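Local coordinates for protein laminin subunit ALPHA-1 (Mus musculus, PDB 2JD4) that forms part of the basement-membrane protein laminin-111, its magnesium-binding LG4-5 domain pair probably anchoring the molecule at the cell surface, at residues 8-12 with 229-233; 94-100 with 118-124; 259-263 with 336-340; 269-273 with 301-306. The protein carries 4 engineered substitutions. All blocks are in the same frame, centred on the assembly; numbering follows the deposited sequence.

Interaction 1 of 4, residues 8-12 with 229-233; sequences LCAVD and RTTSK
Asp-12 and Arg-229 form a salt bridge, the charged part of this contact. The carboxylate arrives at the guanidinium edge, near its plane, but the two planes are turned 56° apart, so they do not meet as a flat pair. NH2 of Arg-229 donates to OD1 of Asp-12 at 3.1 Å and 161°, though the position of OD1 is less certain; weak bonds from NH1 and NH2 go to OD2. Arg-229 NE is held separately by Gly-283 O. A leucine in place of Asp-12 would probably leave the guanidinium without its anionic mate and freer to turn.

The van der Waals contacts centre on Thr-231 and Cys-9. CB of Cys-9 rests 3.4 Å from the Thr-231 carbonyl O, and SG lies 3.6 Å from CG of Lys-233. With SG anti to the carbonyl carbon (chi1 -71°), the sulfur is placed for its disulfide to Cys-281, a covalent bond that only cysteine could supply. CB of Thr-231 comes to 3.3 Å from Ala-10 O. Within segment 229-233, Ser-232 N donates to Thr-230 OG1, an ST turn.

Segment 8-12, in the loop preceding strand 22-23, lies against segment 229-233, which continues from strand 222-230; that strand pairs with strands 286-293 and 347-353 of the second laminin G domain.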
loop_
_atom_site.group_PDB
_atom_site.type_symbol
_atom_site.label_atom_id
_atom_site.label_comp_id
_atom_site.label_asym_id
_atom_site.label_seq_id
_atom_site.Cartn_x
_atom_site.Cartn_y
_atom_site.Cartn_z
ATOM N N LEU A 8 -26.456 -14.566 -9.734
ATOM C CA LEU A 8 -25.113 -14.304 -10.228
ATOM C C LEU A 8 -24.562 -13.003 -9.673
ATOM O O LEU A 8 -25.315 -12.083 -9.368
ATOM C CB LEU A 8 -25.113 -14.229 -11.754
ATOM C CG LEU A 8 -25.490 -15.503 -12.513
ATOM C CD1 LEU A 8 -25.459 -15.219 -14.012
ATOM C CD2 LEU A 8 -24.529 -16.633 -12.163
ATOM N N CYS A 9 -23.242 -12.946 -9.539
ATOM C CA CYS A 9 -22.560 -11.755 -9.048
ATOM C C CYS A 9 -22.081 -10.956 -10.248
ATOM O O CYS A 9 -22.095 -11.452 -11.373
ATOM C CB CYS A 9 -21.348 -12.141 -8.203
ATOM S SG CYS A 9 -21.733 -12.867 -6.580
ATOM N N ALA A 10 -21.652 -9.721 -10.010
ATOM C CA ALA A 10 -21.145 -8.888 -11.092
ATOM C C ALA A 10 -19.902 -9.576 -11.659
ATOM O O ALA A 10 -19.393 -10.533 -11.072
ATOM C CB ALA A 10 -20.789 -7.502 -10.564
ATOM N N VAL A 11 -19.418 -9.096 -12.799
ATOM C CA VAL A 11 -18.237 -9.680 -13.422
ATOM C C VAL A 11 -17.086 -8.680 -13.552
ATOM O O VAL A 11 -17.289 -7.535 -13.952
ATOM C CB VAL A 11 -18.569 -10.228 -14.820
ATOM C CG1 VAL A 11 -17.316 -10.791 -15.471
ATOM C CG2 VAL A 11 -19.639 -11.302 -14.710
ATOM N N ASP A 12 -15.880 -9.130 -13.211
ATOM C CA ASP A 12 -14.676 -8.303 -13.295
ATOM C C ASP A 12 -14.051 -8.387 -14.687
ATOM O O ASP A 12 -13.852 -9.481 -15.218
ATOM C CB ASP A 12 -13.639 -8.763 -12.265
ATOM C CG ASP A 12 -13.661 -7.933 -10.998
ATOM O OD1 ASP A 12 -14.720 -7.873 -10.342
ATOM O OD2 ASP A 12 -12.614 -7.340 -10.656
ATOM N N ARG A 229 -14.606 -4.438 -2.105
ATOM C CA ARG A 229 -15.347 -4.648 -3.342
ATOM C C ARG A 229 -15.029 -6.078 -3.740
ATOM O O ARG A 229 -13.887 -6.527 -3.613
ATOM C CB ARG A 229 -14.901 -3.683 -4.454
ATOM C CG ARG A 229 -13.501 -3.932 -5.014
ATOM C CD ARG A 229 -13.259 -3.126 -6.295
ATOM N NE ARG A 229 -14.068 -3.597 -7.422
ATOM C CZ ARG A 229 -13.849 -4.726 -8.087
ATOM N NH1 ARG A 229 -12.839 -5.512 -7.746
ATOM N NH2 ARG A 229 -14.641 -5.074 -9.091
ATOM N N THR A 230 -16.034 -6.806 -4.207
ATOM C CA THR A 230 -15.816 -8.193 -4.588
ATOM C C THR A 230 -16.919 -8.709 -5.500
ATOM O O THR A 230 -18.016 -8.155 -5.532
ATOM C CB THR A 230 -15.755 -9.098 -3.323
ATOM O OG1 THR A 230 -15.515 -10.460 -3.702
ATOM C CG2 THR A 230 -17.058 -9.011 -2.549
ATOM N N THR A 231 -16.605 -9.760 -6.249
ATOM C CA THR A 231 -17.567 -10.399 -7.136
ATOM C C THR A 231 -17.699 -11.871 -6.734
ATOM O O THR A 231 -18.041 -12.724 -7.558
ATOM C CB THR A 231 -17.133 -10.325 -8.616
ATOM O OG1 THR A 231 -15.867 -10.978 -8.789
ATOM C CG2 THR A 231 -17.030 -8.878 -9.058
ATOM N N SER A 232 -17.413 -12.154 -5.464
ATOM C CA SER A 232 -17.497 -13.507 -4.909
ATOM C C SER A 232 -18.385 -13.497 -3.665
ATOM O O SER A 232 -18.446 -12.499 -2.941
ATOM C CB SER A 232 -16.103 -14.025 -4.546
ATOM O OG SER A 232 -16.179 -15.294 -3.911
ATOM N N LYS A 233 -19.063 -14.611 -3.411
ATOM C CA LYS A 233 -19.974 -14.699 -2.272
ATOM C C LYS A 233 -19.347 -15.166 -0.962
ATOM O O LYS A 233 -19.974 -15.060 0.089
ATOM C CB LYS A 233 -21.155 -15.610 -2.626
ATOM C CG LYS A 233 -21.795 -15.281 -3.972
ATOM C CD LYS A 233 -23.021 -16.135 -4.247
ATOM C CE LYS A 233 -24.200 -15.678 -3.414
ATOM N NZ LYS A 233 -24.602 -14.293 -3.782
#

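Interaction 2 of 4, residues 94-100 with 118-124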
loop_
_atom_site.group_PDB
_atom_site.type_symbol
_atom_site.label_atom_id
_atom_site.label_comp_id
_atom_site.label_asym_id
_atom_site.label_seq_id
_atom_site.Cartn_x
_atom_site.Cartn_y
_atom_site.Cartn_z
ATOM N N VAL A 94 13.638 21.632 -2.595
ATOM C CA VAL A 94 12.631 22.251 -3.455
ATOM C C VAL A 94 11.326 21.474 -3.307
ATOM O O VAL A 94 11.338 20.247 -3.205
ATOM C CB VAL A 94 13.026 22.199 -4.948
ATOM C CG1 VAL A 94 12.173 23.174 -5.740
ATOM C CG2 VAL A 94 14.508 22.489 -5.121
ATOM N N SER A 95 10.206 22.188 -3.295
ATOM C CA SER A 95 8.896 21.556 -3.176
ATOM C C SER A 95 8.006 22.035 -4.312
ATOM O O SER A 95 8.266 23.073 -4.919
ATOM C CB SER A 95 8.243 21.907 -1.834
ATOM O OG SER A 95 8.983 21.375 -0.746
ATOM N N HIS A 96 6.966 21.266 -4.608
ATOM C CA HIS A 96 6.032 21.628 -5.664
ATOM C C HIS A 96 4.620 21.438 -5.112
ATOM O O HIS A 96 4.345 20.458 -4.415
ATOM C CB HIS A 96 6.253 20.742 -6.889
ATOM C CG HIS A 96 5.551 21.226 -8.118
ATOM N ND1 HIS A 96 6.222 21.783 -9.189
ATOM C CD2 HIS A 96 4.239 21.245 -8.446
ATOM C CE1 HIS A 96 5.350 22.123 -10.121
ATOM N NE2 HIS A 96 4.140 21.807 -9.695
ATOM N N PRO A 97 3.709 22.375 -5.416
ATOM C CA PRO A 97 2.313 22.350 -4.964
ATOM C C PRO A 97 1.391 21.282 -5.556
ATOM O O PRO A 97 0.427 20.873 -4.914
ATOM C CB PRO A 97 1.828 23.757 -5.296
ATOM C CG PRO A 97 2.572 24.056 -6.557
ATOM C CD PRO A 97 3.971 23.593 -6.205
ATOM N N ALA A 98 1.678 20.836 -6.772
ATOM C CA ALA A 98 0.837 19.841 -7.436
ATOM C C ALA A 98 0.489 18.634 -6.574
ATOM O O ALA A 98 1.350 18.058 -5.907
ATOM C CB ALA A 98 1.505 19.374 -8.726
ATOM N N LEU A 99 -0.786 18.265 -6.587
ATOM C CA LEU A 99 -1.263 17.101 -5.847
ATOM C C LEU A 99 -1.189 15.960 -6.871
ATOM O O LEU A 99 -1.851 16.009 -7.908
ATOM C CB LEU A 99 -2.707 17.326 -5.386
ATOM C CG LEU A 99 -3.268 16.380 -4.322
ATOM C CD1 LEU A 99 -2.470 16.523 -3.032
ATOM C CD2 LEU A 99 -4.735 16.704 -4.071
ATOM N N LEU A 100 -0.381 14.943 -6.589
ATOM C CA LEU A 100 -0.206 13.836 -7.539
ATOM C C LEU A 100 -1.027 12.571 -7.338
ATOM O O LEU A 100 -1.150 11.768 -8.257
ATOM C CB LEU A 100 1.268 13.429 -7.595
ATOM C CG LEU A 100 2.227 14.285 -8.425
ATOM C CD1 LEU A 100 2.396 15.676 -7.810
ATOM C CD2 LEU A 100 3.555 13.568 -8.491
ATOM N N PHE A 118 15.305 23.293 -9.380
ATOM C CA PHE A 118 13.867 23.497 -9.527
ATOM C C PHE A 118 13.127 22.213 -9.915
ATOM O O PHE A 118 13.749 21.206 -10.247
ATOM C CB PHE A 118 13.595 24.613 -10.545
ATOM C CG PHE A 118 14.095 24.319 -11.932
ATOM C CD1 PHE A 118 13.247 23.770 -12.890
ATOM C CD2 PHE A 118 15.415 24.584 -12.279
ATOM C CE1 PHE A 118 13.710 23.491 -14.178
ATOM C CE2 PHE A 118 15.888 24.308 -13.562
ATOM C CZ PHE A 118 15.036 23.762 -14.511
ATOM N N MET A 119 11.800 22.255 -9.857
ATOM C CA MET A 119 10.976 21.092 -10.183
ATOM C C MET A 119 9.873 21.439 -11.162
ATOM O O MET A 119 9.401 22.573 -11.202
ATOM C CB MET A 119 10.309 20.537 -8.929
ATOM C CG MET A 119 11.230 20.203 -7.790
ATOM S SD MET A 119 10.239 19.607 -6.412
ATOM C CE MET A 119 9.663 18.031 -7.136
ATOM N N THR A 120 9.442 20.445 -11.929
ATOM C CA THR A 120 8.373 20.638 -12.901
ATOM C C THR A 120 7.421 19.449 -12.863
ATOM O O THR A 120 7.857 18.299 -12.822
ATOM C CB THR A 120 8.931 20.761 -14.340
ATOM O OG1 THR A 120 9.959 21.761 -14.377
ATOM C CG2 THR A 120 7.824 21.145 -15.306
ATOM N N VAL A 121 6.123 19.728 -12.851
ATOM C CA VAL A 121 5.115 18.675 -12.861
ATOM C C VAL A 121 4.105 19.044 -13.935
ATOM O O VAL A 121 3.507 20.115 -13.895
ATOM C CB VAL A 121 4.394 18.527 -11.495
ATOM C CG1 VAL A 121 3.296 17.452 -11.596
ATOM C CG2 VAL A 121 5.401 18.131 -10.414
ATOM N N ASP A 122 3.934 18.155 -14.906
ATOM C CA ASP A 122 3.017 18.383 -16.011
ATOM C C ASP A 122 3.261 19.739 -16.676
ATOM O O ASP A 122 2.319 20.443 -17.017
ATOM C CB ASP A 122 1.560 18.295 -15.541
ATOM C CG ASP A 122 1.197 16.915 -15.005
ATOM O OD1 ASP A 122 1.702 15.914 -15.551
ATOM O OD2 ASP A 122 0.399 16.830 -14.046
ATOM N N GLY A 123 4.530 20.101 -16.844
ATOM C CA GLY A 123 4.867 21.359 -17.494
ATOM C C GLY A 123 4.880 22.619 -16.643
ATOM O O GLY A 123 5.416 23.647 -17.073
ATOM N N GLN A 124 4.290 22.564 -15.453
ATOM C CA GLN A 124 4.264 23.729 -14.571
ATOM C C GLN A 124 5.565 23.754 -13.775
ATOM O O GLN A 124 5.798 22.903 -12.919
ATOM C CB GLN A 124 3.045 23.668 -13.631
ATOM C CG GLN A 124 3.052 22.513 -12.629
ATOM C CD GLN A 124 1.701 22.282 -11.956
ATOM O OE1 GLN A 124 1.162 23.166 -11.281
ATOM N NE2 GLN A 124 1.153 21.081 -12.132
#
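Val-121 sets a methyl group squarely on the imidazole of His-96: CG2 stands 3.8 Å from the ring centroid and 4° off its normal, a CH-pi contact over the face. At the ring's edge, CE1 points to the carbonyl O of Gln-124, with 2.9 Å in the model; this is short for a carbon, so the ring may be modelled turned over, and the distance is doubtful. As modelled, ND1 and NE2 are buried without a polar partner. The side chain of Gln-124 crosses the ring beside NE2, its amide plane perpendicular to the imidazole, though the place of its CG is doubtful. His-96 gets here because its CG is anti to the backbone N (chi1 -168°), which sends the flat ring across to the other segment. Were the ring cut back to an alanine, CG2 of Val-121 would probably lose the face it rests on, leaving a gap beside Gln-124.

Next to the ring, SD of Met-119 comes 3.4 Å from Val-94 O, while its CG lies 3.7 Å from CG1 of Val-94, the two side chains sliding past each other in opposite directions. Further along, CB of Ala-98 meets CG1 of Val-121 at 3.9 Å.

The arrangement belongs to the beta sandwich of a laminin G domain: strand 91-95 is an edge strand of one sheet, and strand 116-121 belongs to the other. A type I' turn from Val-121 to Gln-124 closes the hairpin to strand 124-130; a side chain at Gly-123 would jam against the preceding carbonyl O.

Farther out, Leu-81 and Phe-83 of strand 80-86 pack on Met-119. Asp-122 at the turn binds His-106 ND1 and Thr-107 N.

Interaction 3 of 4, residues 259-263 with 336-340. Engineered in segment 336-340: Ser-337 (natural residue Cys).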
loop_
_atom_site.group_PDB
_atom_site.type_symbol
_atom_site.label_atom_id
_atom_site.label_comp_id
_atom_site.label_asym_id
_atom_site.label_seq_id
_atom_site.Cartn_x
_atom_site.Cartn_y
_atom_site.Cartn_z
ATOM N N PHE A 259 -19.438 -10.929 12.060
ATOM C CA PHE A 259 -18.448 -10.382 12.977
ATOM C C PHE A 259 -18.523 -11.241 14.241
ATOM O O PHE A 259 -19.473 -11.124 15.014
ATOM C CB PHE A 259 -18.792 -8.917 13.281
ATOM C CG PHE A 259 -17.887 -8.256 14.289
ATOM C CD1 PHE A 259 -16.535 -8.566 14.355
ATOM C CD2 PHE A 259 -18.386 -7.268 15.130
ATOM C CE1 PHE A 259 -15.692 -7.902 15.242
ATOM C CE2 PHE A 259 -17.553 -6.592 16.023
ATOM C CZ PHE A 259 -16.203 -6.908 16.079
ATOM N N HIS A 260 -17.538 -12.121 14.424
ATOM C CA HIS A 260 -17.493 -13.014 15.585
ATOM C C HIS A 260 -16.526 -12.503 16.635
ATOM O O HIS A 260 -15.481 -11.942 16.314
ATOM C CB HIS A 260 -17.023 -14.415 15.187
ATOM C CG HIS A 260 -17.767 -15.013 14.036
ATOM N ND1 HIS A 260 -19.087 -15.395 14.119
ATOM C CD2 HIS A 260 -17.364 -15.312 12.778
ATOM C CE1 HIS A 260 -19.468 -15.904 12.961
ATOM N NE2 HIS A 260 -18.440 -15.864 12.130
ATOM N N VAL A 261 -16.863 -12.729 17.897
ATOM C CA VAL A 261 -16.006 -12.316 18.992
ATOM C C VAL A 261 -16.101 -13.350 20.110
ATOM O O VAL A 261 -17.182 -13.868 20.387
ATOM C CB VAL A 261 -16.433 -10.937 19.540
ATOM C CG1 VAL A 261 -15.744 -10.656 20.864
ATOM C CG2 VAL A 261 -16.083 -9.850 18.530
ATOM N N ASN A 262 -14.969 -13.668 20.730
ATOM C CA ASN A 262 -14.959 -14.624 21.835
ATOM C C ASN A 262 -14.026 -14.122 22.926
ATOM O O ASN A 262 -12.809 -14.061 22.737
ATOM C CB ASN A 262 -14.499 -16.008 21.373
ATOM C CG ASN A 262 -14.761 -17.080 22.416
ATOM O OD1 ASN A 262 -14.473 -16.888 23.596
ATOM N ND2 ASN A 262 -15.309 -18.216 21.987
ATOM N N ASN A 263 -14.607 -13.765 24.067
ATOM C CA ASN A 263 -13.849 -13.252 25.201
ATOM C C ASN A 263 -13.523 -14.346 26.216
ATOM O O ASN A 263 -13.175 -14.062 27.366
ATOM C CB ASN A 263 -14.637 -12.127 25.873
ATOM C CG ASN A 263 -14.964 -10.996 24.913
ATOM O OD1 ASN A 263 -14.074 -10.439 24.273
ATOM N ND2 ASN A 263 -16.243 -10.650 24.810
ATOM N N ASN A 336 -9.918 -19.052 15.898
ATOM C CA ASN A 336 -11.066 -19.465 16.688
ATOM C C ASN A 336 -12.364 -18.707 16.460
ATOM O O ASN A 336 -13.434 -19.196 16.838
ATOM C CB ASN A 336 -10.717 -19.447 18.179
ATOM C CG ASN A 336 -11.560 -20.419 18.970
ATOM O OD1 ASN A 336 -11.781 -21.548 18.529
ATOM N ND2 ASN A 336 -12.031 -19.997 20.140
ATOM N N SER A 337 -12.285 -17.523 15.856
ATOM C CA SER A 337 -13.499 -16.755 15.588
ATOM C C SER A 337 -13.767 -16.521 14.094
ATOM O O SER A 337 -14.187 -15.441 13.677
ATOM C CB SER A 337 -13.476 -15.431 16.353
ATOM O OG SER A 337 -13.604 -15.671 17.752
ATOM N N LEU A 338 -13.510 -17.556 13.301
ATOM C CA LEU A 338 -13.760 -17.548 11.862
ATOM C C LEU A 338 -14.320 -18.922 11.500
ATOM O O LEU A 338 -13.712 -19.941 11.813
ATOM C CB LEU A 338 -12.465 -17.291 11.070
ATOM C CG LEU A 338 -12.005 -15.831 10.962
ATOM C CD1 LEU A 338 -10.692 -15.749 10.186
ATOM C CD2 LEU A 338 -13.089 -15.005 10.261
ATOM N N SER A 339 -15.487 -18.959 10.867
ATOM C CA SER A 339 -16.066 -20.241 10.473
ATOM C C SER A 339 -15.553 -20.652 9.091
ATOM O O SER A 339 -15.444 -21.845 8.778
ATOM C CB SER A 339 -17.602 -20.168 10.462
ATOM O OG SER A 339 -18.083 -19.232 9.511
ATOM N N SER A 340 -15.220 -19.660 8.272
ATOM C CA SER A 340 -14.729 -19.916 6.925
ATOM C C SER A 340 -13.212 -19.953 6.834
ATOM O O SER A 340 -12.507 -19.407 7.686
ATOM C CB SER A 340 -15.253 -18.856 5.949
ATOM O OG SER A 340 -14.673 -19.039 4.665
HETATM O O HOH W 1 -15.431 -19.114 18.982
#
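His-260 turns the CD2 edge of its ring to the carbonyl O of Ser-337, 3.3 Å away and near the ring plane. A CG anti to the carbonyl carbon (chi1 -51°) swings that edge toward the oxygen, while the approach of the backbones brings CB of His-260 to 3.9 Å from CB of Ser-337. Both ring nitrogens are engaged elsewhere, ND1 with Thr-269 OG1 and NE2 with Glu-251 OE2; histidine suits the site because it can serve two partners at once.

Ser-337 is an engineered substitution for cysteine. Its OG comes 3.7 Å from CB of Asn-262, with a weak hydrogen bond to Ala-247 O. Asn-262 carries its CG opposite the backbone N (chi1 -168°), a rotation that directs the amide to a water: ND2 donates to it at 3.1 Å, and the water donates to Asn-336 O at 2.9 Å. The amide's OD1 receives Gly-264 N, which fixes its rotation.

The contact sets the loop between strands 322-326 and 347-353 on strand 256-262 of the second laminin G domain's beta sandwich. Polar groups are joined largely through intermediaries, the water at one end and Glu-251 at the other, whose OE2 bonds both His-260 NE2 and Ser-339 OG; a carboxylate so placed could favour a protonated imidazole.

Interaction 4 of 4, residues 269-273 with 301-306; sequences TATYQ and VDGNSV
The carbonyl O of Val-301, whose side chain lies against Tyr-272, is gripped twice by Asn-304: the backbone N donates at 2.8 Å and the side-chain ND2 at 2.9 Å. ND2 arrives in the carbonyl plane with a C=O...N angle of 159°. The pair closes a type I' turn from Val-301 to Asn-304, the tight link of the hairpin between strands 296-301 and 304-308 in the beta sandwich of the second laminin G domain. Gly-303 suits the turn because a side chain there would collide with the preceding carbonyl, and Asp-302 binds His-286 ND1 and Thr-287 N.

Tyr-272 covers this hairpin. Its chi1 of 172° turns the ring away from the backbone N and out from strand 267-272 over the turn, where it lays one face on Val-301. CB of Val-301 is 3.7 Å from the ring centroid, 25° off the normal and displaced toward the rim, a CH-pi contact suited to a branched side chain that can offer CB and both methyls. Asn-304 runs its amide almost parallel to the ring, and its CB lies 3.6 Å from CE1 of Tyr-272. The phenol's OH stands 3.3 Å from Asn-304 ND2.

Strands 269-272 and 304-306 run roughly antiparallel without being paired with each other, and the small Ala-270 allows a close approach to Val-306, whose CG1 ends 3.5 Å from the carbonyl O of Thr-271.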
loop_
_atom_site.group_PDB
_atom_site.type_symbol
_atom_site.label_atom_id
_atom_site.label_comp_id
_atom_site.label_asym_id
_atom_site.label_seq_id
_atom_site.Cartn_x
_atom_site.Cartn_y
_atom_site.Cartn_z
ATOM N N THR A 269 -21.874 -13.520 17.975
ATOM C CA THR A 269 -21.921 -13.172 16.555
ATOM C C THR A 269 -22.959 -12.148 16.097
ATOM O O THR A 269 -24.149 -12.274 16.397
ATOM C CB THR A 269 -22.131 -14.450 15.716
ATOM O OG1 THR A 269 -21.021 -15.332 15.911
ATOM C CG2 THR A 269 -22.265 -14.116 14.234
ATOM N N ALA A 270 -22.493 -11.142 15.355
ATOM C CA ALA A 270 -23.360 -10.112 14.788
ATOM C C ALA A 270 -23.427 -10.419 13.290
ATOM O O ALA A 270 -22.394 -10.481 12.620
ATOM C CB ALA A 270 -22.767 -8.734 15.015
ATOM N N THR A 271 -24.633 -10.598 12.763
ATOM C CA THR A 271 -24.807 -10.942 11.355
ATOM C C THR A 271 -25.561 -9.903 10.526
ATOM O O THR A 271 -26.650 -9.466 10.906
ATOM C CB THR A 271 -25.543 -12.296 11.226
ATOM O OG1 THR A 271 -24.748 -13.332 11.815
ATOM C CG2 THR A 271 -25.813 -12.633 9.776
ATOM N N TYR A 272 -24.977 -9.519 9.391
ATOM C CA TYR A 272 -25.598 -8.551 8.489
ATOM C C TYR A 272 -26.005 -9.208 7.174
ATOM O O TYR A 272 -25.156 -9.683 6.420
ATOM C CB TYR A 272 -24.646 -7.393 8.168
ATOM C CG TYR A 272 -25.184 -6.477 7.082
ATOM C CD1 TYR A 272 -26.316 -5.691 7.304
ATOM C CD2 TYR A 272 -24.590 -6.435 5.819
ATOM C CE1 TYR A 272 -26.849 -4.886 6.296
ATOM C CE2 TYR A 272 -25.116 -5.633 4.801
ATOM C CZ TYR A 272 -26.244 -4.862 5.049
ATOM O OH TYR A 272 -26.767 -4.065 4.054
ATOM N N GLN A 273 -27.305 -9.232 6.897
ATOM C CA GLN A 273 -27.791 -9.817 5.654
ATOM C C GLN A 273 -28.526 -8.765 4.834
ATOM O O GLN A 273 -29.526 -8.205 5.279
ATOM C CB GLN A 273 -28.725 -10.994 5.936
ATOM C CG GLN A 273 -29.320 -11.606 4.678
ATOM C CD GLN A 273 -29.936 -12.963 4.927
ATOM O OE1 GLN A 273 -30.822 -13.113 5.769
ATOM N NE2 GLN A 273 -29.469 -13.967 4.194
ATOM N N VAL A 301 -22.715 -2.090 8.055
ATOM C CA VAL A 301 -22.382 -2.224 6.639
ATOM C C VAL A 301 -23.220 -1.231 5.840
ATOM O O VAL A 301 -24.456 -1.243 5.912
ATOM C CB VAL A 301 -22.668 -3.647 6.118
ATOM C CG1 VAL A 301 -22.237 -3.758 4.665
ATOM C CG2 VAL A 301 -21.925 -4.673 6.968
ATOM N N ASP A 302 -22.542 -0.371 5.086
ATOM C CA ASP A 302 -23.208 0.651 4.292
ATOM C C ASP A 302 -24.195 1.455 5.141
ATOM O O ASP A 302 -25.270 1.833 4.674
ATOM C CB ASP A 302 -23.936 0.027 3.094
ATOM C CG ASP A 302 -22.980 -0.588 2.084
ATOM O OD1 ASP A 302 -21.845 -0.075 1.953
ATOM O OD2 ASP A 302 -23.365 -1.573 1.414
ATOM N N GLY A 303 -23.826 1.709 6.392
ATOM C CA GLY A 303 -24.686 2.481 7.275
ATOM C C GLY A 303 -25.700 1.681 8.078
ATOM O O GLY A 303 -26.307 2.211 9.007
ATOM N N ASN A 304 -25.886 0.411 7.726
ATOM C CA ASN A 304 -26.832 -0.458 8.422
ATOM C C ASN A 304 -26.149 -1.153 9.600
ATOM O O ASN A 304 -25.183 -1.895 9.417
ATOM C CB ASN A 304 -27.382 -1.498 7.446
ATOM C CG ASN A 304 -27.977 -0.865 6.202
ATOM O OD1 ASN A 304 -29.063 -0.286 6.243
ATOM N ND2 ASN A 304 -27.257 -0.959 5.089
ATOM N N SER A 305 -26.659 -0.914 10.806
ATOM C CA SER A 305 -26.082 -1.503 12.011
ATOM C C SER A 305 -26.833 -2.711 12.554
ATOM O O SER A 305 -28.045 -2.832 12.399
ATOM C CB SER A 305 -25.980 -0.449 13.120
ATOM O OG SER A 305 -25.027 0.551 12.804
ATOM N N VAL A 306 -26.081 -3.603 13.195
ATOM C CA VAL A 306 -26.615 -4.817 13.809
ATOM C C VAL A 306 -25.707 -5.118 14.997
ATOM O O VAL A 306 -24.489 -5.201 14.844
ATOM C CB VAL A 306 -26.578 -6.012 12.839
ATOM C CG1 VAL A 306 -27.121 -7.247 13.527
ATOM C CG2 VAL A 306 -27.394 -5.705 11.598
#

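How the interactions relate
Interactions 3 and 4 share the second laminin G domain and touch: strands 256-262 and 267-272 are neighbours, and Phe-259 O lies 3.0 Å from Ala-270 N, a probable hydrogen bond. Their centres are about 15 Å apart. Of the two segments of interaction 3, 259-263 comes near the magnesium held by Asp-246 and Asp-319, the side chain of Asn-262 being about 7 Å from it. Interaction 1 fastens the N-terminal segment to this same domain, about 20 Å from interaction 4 between centres. Interaction 2, about 44 Å from interaction 4 between centres, is its counterpart in the first domain: in each, a ring lies on the valine opening a type I' turn.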